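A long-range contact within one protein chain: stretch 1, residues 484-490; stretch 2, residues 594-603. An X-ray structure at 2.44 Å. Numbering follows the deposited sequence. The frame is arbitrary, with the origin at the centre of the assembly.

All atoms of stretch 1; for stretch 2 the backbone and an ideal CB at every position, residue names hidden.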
# COMPACT_ATOMS: atom_id res chain seq x y z
N ARG A 484 4.90 -23.11 3.40
CA ARG A 484 4.50 -22.16 2.38
C ARG A 484 3.56 -21.12 2.98
O ARG A 484 2.76 -21.42 3.87
CB ARG A 484 3.82 -22.85 1.19
CG ARG A 484 4.64 -23.98 0.60
CD ARG A 484 4.22 -24.28 -0.83
NE ARG A 484 5.23 -23.85 -1.79
CZ ARG A 484 5.04 -22.88 -2.68
NH1 ARG A 484 3.88 -22.23 -2.73
NH2 ARG A 484 6.02 -22.56 -3.52
N LEU A 485 3.66 -19.90 2.46
CA LEU A 485 2.85 -18.80 2.96
C LEU A 485 1.42 -18.91 2.44
O LEU A 485 1.20 -19.11 1.25
CB LEU A 485 3.46 -17.46 2.54
CG LEU A 485 2.84 -16.21 3.18
CD1 LEU A 485 3.07 -16.20 4.69
CD2 LEU A 485 3.38 -14.95 2.55
N TYR A 486 0.47 -18.78 3.35
CA TYR A 486 -0.95 -18.69 3.03
C TYR A 486 -1.44 -17.29 3.36
O TYR A 486 -0.94 -16.64 4.27
CB TYR A 486 -1.76 -19.73 3.80
CG TYR A 486 -1.88 -21.08 3.14
CD1 TYR A 486 -0.74 -21.80 2.78
CD2 TYR A 486 -3.12 -21.65 2.91
CE1 TYR A 486 -0.85 -23.05 2.19
CE2 TYR A 486 -3.24 -22.90 2.32
CZ TYR A 486 -2.10 -23.59 1.96
OH TYR A 486 -2.23 -24.83 1.37
N SER A 487 -2.43 -16.83 2.60
CA SER A 487 -3.02 -15.52 2.83
C SER A 487 -4.51 -15.59 2.53
O SER A 487 -4.93 -16.25 1.57
CB SER A 487 -2.36 -14.44 1.97
OG SER A 487 -2.76 -14.56 0.62
N LYS A 488 -5.30 -14.89 3.34
CA LYS A 488 -6.75 -14.99 3.32
C LYS A 488 -7.28 -13.74 3.98
O LYS A 488 -6.65 -13.24 4.93
CB LYS A 488 -7.21 -16.25 4.07
CG LYS A 488 -8.63 -16.71 3.81
CD LYS A 488 -8.96 -17.90 4.71
CE LYS A 488 -10.14 -18.72 4.20
NZ LYS A 488 -11.45 -18.10 4.53
N PRO A 489 -8.41 -13.17 3.54
CA PRO A 489 -8.95 -11.98 4.19
C PRO A 489 -9.23 -12.24 5.66
O PRO A 489 -9.65 -13.34 6.05
CB PRO A 489 -10.23 -11.69 3.41
CG PRO A 489 -10.00 -12.31 2.08
CD PRO A 489 -9.18 -13.54 2.33
N VAL A 490 -8.97 -11.22 6.49
CA VAL A 490 -9.22 -11.36 7.91
C VAL A 490 -10.71 -11.57 8.16
O VAL A 490 -11.56 -11.22 7.33
CB VAL A 490 -8.69 -10.15 8.69
CG1 VAL A 490 -7.19 -9.99 8.48
CG2 VAL A 490 -9.42 -8.88 8.27
N UNK A 594 -8.77 -12.65 -5.62
CA UNK A 594 -9.17 -14.05 -5.73
C UNK A 594 -8.30 -14.88 -4.80
O UNK A 594 -7.08 -14.71 -4.76
CB UNK A 594 -9.06 -14.55 -7.17
N UNK A 595 -8.93 -15.79 -4.06
CA UNK A 595 -8.24 -16.69 -3.15
C UNK A 595 -8.62 -18.13 -3.49
O UNK A 595 -9.80 -18.46 -3.57
CB UNK A 595 -8.58 -16.36 -1.69
N UNK A 596 -7.61 -18.97 -3.69
CA UNK A 596 -7.80 -20.34 -4.12
C UNK A 596 -7.41 -21.30 -3.01
O UNK A 596 -6.43 -21.07 -2.30
CB UNK A 596 -6.99 -20.63 -5.39
N UNK A 597 -8.19 -22.38 -2.88
CA UNK A 597 -7.92 -23.44 -1.90
C UNK A 597 -7.75 -22.87 -0.50
O UNK A 597 -6.87 -23.28 0.27
CB UNK A 597 -6.67 -24.23 -2.29
N UNK A 598 -8.60 -21.90 -0.15
CA UNK A 598 -8.55 -21.31 1.17
C UNK A 598 -7.33 -20.45 1.44
O UNK A 598 -6.97 -20.25 2.60
CB UNK A 598 -8.62 -22.42 2.22
N UNK A 599 -6.69 -19.94 0.40
CA UNK A 599 -5.52 -19.10 0.56
C UNK A 599 -4.21 -19.74 0.18
O UNK A 599 -3.16 -19.15 0.46
CB UNK A 599 -5.43 -18.63 2.01
N UNK A 600 -4.23 -20.93 -0.42
CA UNK A 600 -3.00 -21.53 -0.92
C UNK A 600 -2.29 -20.58 -1.88
O UNK A 600 -1.05 -20.48 -1.87
CB UNK A 600 -3.30 -22.86 -1.61
N UNK A 601 -3.05 -19.87 -2.70
CA UNK A 601 -2.53 -18.79 -3.52
C UNK A 601 -3.59 -17.70 -3.62
O UNK A 601 -4.79 -17.97 -3.51
CB UNK A 601 -2.13 -19.29 -4.91
N UNK A 602 -3.14 -16.46 -3.78
CA UNK A 602 -4.01 -15.31 -3.91
C UNK A 602 -3.64 -14.55 -5.17
O UNK A 602 -2.46 -14.45 -5.52
CB UNK A 602 -3.92 -14.41 -2.68
N UNK A 603 -4.65 -14.01 -5.86
CA UNK A 603 -4.42 -13.25 -7.07
C UNK A 603 -5.37 -12.07 -7.22
O UNK A 603 -6.58 -12.22 -7.03
CB UNK A 603 -4.54 -14.17 -8.29

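Stretch 2 is a hairpin: strand 594-596 turns through 597-600 into strand 601-603, and the turn lies against strand 484-489. At position 594 no atom of stretch 1 comes within 5.5 Å of the ideal CB, so this contact sets no preference. The residue is Val594, whose backbone pairs with position 603 across the hairpin.

Position 595 differs. Its CA-to-CB bond points toward stretch 1, with the ideal CB 4.9 Å from Ser487 O and 5.0 Å from Pro489 CD. The space between CB and the proline ring would suit a sizeable apolar side chain, aliphatic or aromatic. It is Phe595, in the m rotamer. Pro489 CD sits over one face of its ring, 3.6 Å from the centroid and 9° off the normal, a CH-pi contact, while Pro489 CG approaches Phe595 CE1 to 3.5 Å.

Position 596 is out of reach and the contact leaves it free; it is Leu596. At 597, phi and psi of 53° and 41° favour asparagine, aspartate or glycine, and CB meets nothing of stretch 1. Asn597 occupies it, and its side chain faces no partner in stretch 1.

At 598 a phi of 70° favours glycine, although the nearest atom to the ideal CB, Lys488 CE at 4.5 Å, would not exclude a small side chain. Gly598 is found, its O 3.7 Å from Lys488 CD and near the plane of the Tyr486 ring, at its edge.

Position 599 is the most restrictive. Its ideal CB would lie 2.5 Å from Ser487 O, a clash, and phi/psi of 107°/9° would also jam it against the preceding carbonyl. Both arguments call for glycine, and Gly599 lets its CA come within 3.1 Å of Ser487 O. Its own O accepts a hydrogen bond from Ser487 N at 3.2 Å and another from water 2, which also lies 2.5 Å from Ser487 OG.

At 600 the CB points away overall yet lies 3.7 Å from Tyr486 OH, so a long side chain, polar or aliphatic, could pass the phenol. Gln600 does so, its CG 3.6 Å from Tyr486 OH; its CA packs over the tyrosine face, 3.7 Å from the centroid. Gln600 OE1 accepts a hydrogen bond of 2.8 Å from Asn597 ND2. Water 1 links Gln600 O, at 2.8 Å, with Leu485 O, at 3.0 Å.

Position 601 points away, tolerating many residues; it is Thr601. At 602 CB faces stretch 1 only 3.5 Å from Ser487 OG, which suits a small residue, and Ala602 makes that contact. Position 603, out of reach, is Gly603.

Stretch 2 (594-603) VFLNGGQTAG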
# COMPACT_ATOMS: atom_id res chain seq x y z
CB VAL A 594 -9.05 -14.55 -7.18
CG1 VAL A 594 -9.41 -16.03 -7.27
CG2 VAL A 594 -9.94 -13.72 -8.10
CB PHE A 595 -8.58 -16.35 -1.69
CG PHE A 595 -8.23 -14.94 -1.32
CD1 PHE A 595 -9.14 -13.91 -1.51
CD2 PHE A 595 -6.98 -14.64 -0.81
CE1 PHE A 595 -8.81 -12.61 -1.19
CE2 PHE A 595 -6.64 -13.34 -0.49
CZ PHE A 595 -7.56 -12.32 -0.68
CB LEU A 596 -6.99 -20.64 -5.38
CG LEU A 596 -7.19 -19.68 -6.55
CD1 LEU A 596 -6.43 -20.15 -7.78
CD2 LEU A 596 -8.67 -19.54 -6.87
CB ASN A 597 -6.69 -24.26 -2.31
CG ASN A 597 -7.00 -25.24 -3.42
OD1 ASN A 597 -8.12 -25.29 -3.94
ND2 ASN A 597 -6.01 -26.04 -3.80
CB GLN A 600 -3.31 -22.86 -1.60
CG GLN A 600 -2.10 -23.68 -1.99
CD GLN A 600 -2.48 -25.01 -2.60
OE1 GLN A 600 -3.62 -25.45 -2.49
NE2 GLN A 600 -1.53 -25.64 -3.27
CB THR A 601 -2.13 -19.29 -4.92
OG1 THR A 601 -1.45 -18.25 -5.63
CG2 THR A 601 -3.35 -19.73 -5.71
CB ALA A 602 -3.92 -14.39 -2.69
O HOH W 1 1.37 -21.41 -0.71
O HOH W 2 -2.08 -16.70 -0.45
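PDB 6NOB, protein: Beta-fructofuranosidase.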